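Local coordinates for superoxide dismutase (Clostridium difficile, PDB 3TJT), which probably destroys toxic superoxide radicals, converting them to hydrogen peroxide and oxygen at a mononuclear iron site, at residues Q122-D127 against L144-T149. Sequence-based numbering, arbitrary orientation.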
loop_
_atom_site.group_PDB
_atom_site.type_symbol
_atom_site.label_atom_id
_atom_site.label_comp_id
_atom_site.label_asym_id
_atom_site.label_seq_id
_atom_site.Cartn_x
_atom_site.Cartn_y
_atom_site.Cartn_z
ATOM N N GLN A 122 -4.219 12.297 -13.521
ATOM C CA GLN A 122 -5.282 11.775 -12.668
ATOM C C GLN A 122 -5.495 10.280 -12.879
ATOM O O GLN A 122 -5.666 9.538 -11.918
ATOM C CB GLN A 122 -6.584 12.546 -12.865
ATOM C CG GLN A 122 -6.494 13.981 -12.385
ATOM C CD GLN A 122 -7.851 14.552 -12.005
ATOM O OE1 GLN A 122 -8.095 15.748 -12.138
ATOM N NE2 GLN A 122 -8.737 13.693 -11.515
ATOM N N LYS A 123 -5.469 9.840 -14.130
ATOM C CA LYS A 123 -5.626 8.416 -14.426
ATOM C C LYS A 123 -4.457 7.585 -13.901
ATOM O O LYS A 123 -4.654 6.488 -13.362
ATOM C CB LYS A 123 -5.792 8.183 -15.928
ATOM C CG LYS A 123 -6.151 6.741 -16.261
ATOM C CD LYS A 123 -6.418 6.567 -17.743
ATOM C CE LYS A 123 -7.213 5.290 -18.008
ATOM N NZ LYS A 123 -6.534 4.069 -17.488
ATOM N N SER A 124 -3.241 8.093 -14.064
ATOM C CA SER A 124 -2.072 7.379 -13.554
ATOM C C SER A 124 -2.137 7.244 -12.040
ATOM O O SER A 124 -1.838 6.178 -11.495
ATOM C CB SER A 124 -0.764 8.059 -13.978
ATOM O OG SER A 124 -0.580 7.954 -15.384
ATOM N N ALA A 125 -2.534 8.322 -11.368
ATOM C CA ALA A 125 -2.680 8.307 -9.913
ATOM C C ALA A 125 -3.766 7.316 -9.477
ATOM O O ALA A 125 -3.610 6.593 -8.481
ATOM C CB ALA A 125 -3.013 9.713 -9.402
ATOM N N LEU A 126 -4.863 7.287 -10.224
ATOM C CA LEU A 126 -5.981 6.411 -9.881
ATOM C C LEU A 126 -5.613 4.946 -10.053
ATOM O O LEU A 126 -6.080 4.088 -9.307
ATOM C CB LEU A 126 -7.199 6.741 -10.742
ATOM C CG LEU A 126 -8.488 6.005 -10.367
ATOM C CD1 LEU A 126 -9.010 6.534 -9.040
ATOM C CD2 LEU A 126 -9.539 6.140 -11.472
ATOM N N ASP A 127 -4.767 4.665 -11.038
ATOM C CA ASP A 127 -4.450 3.286 -11.401
ATOM C C ASP A 127 -3.292 2.653 -10.611
ATOM O O ASP A 127 -3.018 1.463 -10.770
ATOM C CB ASP A 127 -4.179 3.180 -12.908
ATOM C CG ASP A 127 -5.435 3.367 -13.753
ATOM O OD1 ASP A 127 -6.553 3.433 -13.193
ATOM O OD2 ASP A 127 -5.304 3.451 -14.994
ATOM N N LEU A 144 9.072 16.381 -20.458
ATOM C CA LEU A 144 8.167 15.948 -19.384
ATOM C C LEU A 144 7.431 14.650 -19.702
ATOM O O LEU A 144 7.089 14.384 -20.851
ATOM C CB LEU A 144 7.135 17.040 -19.077
ATOM C CG LEU A 144 7.664 18.391 -18.598
ATOM C CD1 LEU A 144 6.516 19.414 -18.489
ATOM C CD2 LEU A 144 8.405 18.253 -17.274
ATOM N N SER A 145 7.172 13.856 -18.665
ATOM C CA SER A 145 6.349 12.667 -18.787
ATOM C C SER A 145 5.694 12.389 -17.438
ATOM O O SER A 145 6.080 12.964 -16.427
ATOM C CB SER A 145 7.194 11.458 -19.209
ATOM O OG SER A 145 8.204 11.181 -18.253
ATOM N N ILE A 146 4.694 11.520 -17.435
ATOM C CA ILE A 146 4.075 11.082 -16.187
ATOM C C ILE A 146 4.445 9.622 -15.918
ATOM O O ILE A 146 4.410 8.795 -16.831
ATOM C CB ILE A 146 2.552 11.246 -16.246
ATOM C CG1 ILE A 146 2.204 12.739 -16.252
ATOM C CG2 ILE A 146 1.892 10.547 -15.056
ATOM C CD1 ILE A 146 0.797 13.037 -16.694
ATOM N N MET A 147 4.840 9.319 -14.686
ATOM C CA MET A 147 5.165 7.941 -14.313
ATOM C C MET A 147 4.724 7.695 -12.880
ATOM O O MET A 147 4.467 8.633 -12.128
ATOM C CB MET A 147 6.673 7.696 -14.398
ATOM C CG MET A 147 7.439 8.367 -13.241
ATOM S SD MET A 147 9.170 7.929 -13.154
ATOM C CE MET A 147 9.077 6.211 -12.648
ATOM N N THR A 148 4.646 6.428 -12.495
ATOM C CA THR A 148 4.351 6.101 -11.103
ATOM C C THR A 148 5.485 5.286 -10.487
ATOM O O THR A 148 6.301 4.688 -11.200
ATOM C CB THR A 148 3.026 5.324 -10.972
ATOM O OG1 THR A 148 3.152 4.050 -11.616
ATOM C CG2 THR A 148 1.899 6.099 -11.619
ATOM N N THR A 149 5.556 5.293 -9.163
ATOM C CA THR A 149 6.481 4.430 -8.437
ATOM C C THR A 149 5.725 3.704 -7.329
ATOM O O THR A 149 4.757 4.239 -6.770
ATOM C CB THR A 149 7.646 5.205 -7.788
ATOM O OG1 THR A 149 7.124 6.208 -6.899
ATOM C CG2 THR A 149 8.555 5.861 -8.850
#
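The peptide group of S124 presents one face to T148: methyl CG2 of T148 sits 3.7 Å from S124 O, nearly straight above the group's plane rather than at its edge. The opposite face looks into the helix, and D127 N reaches the same oxygen only in a weak bond of 3.3 Å. T148 CG2 also brushes S124 CB, at 4.1 Å. Two residues earlier on the strand, I146 uses its branch methyl and not its longer arm; CG2 stands anti to the backbone N and meets S124 OG at 3.6 Å and S124 CB at 3.8 Å. The small side chain of S124 thus lies against two methyls, from alternate residues on one side of the strand. Its hydroxyl folds back beside its own backbone N (chi1 -67°), where it hydrogen-bonds to E120 O one turn earlier, so the polar atom is satisfied within the helix while its flank touches hydrocarbon. This light surface packing lays the C-terminal part of helix 114-127 against outer strand 144-150 of the three-stranded antiparallel sheet in the C-terminal domain of the iron/manganese superoxide dismutase family, with the T148 side chain about 11 Å from that of the iron ligand D167. A125 instead faces strand 132-138 and helix 181-188, and I146 also touches F111 of helix 101-111.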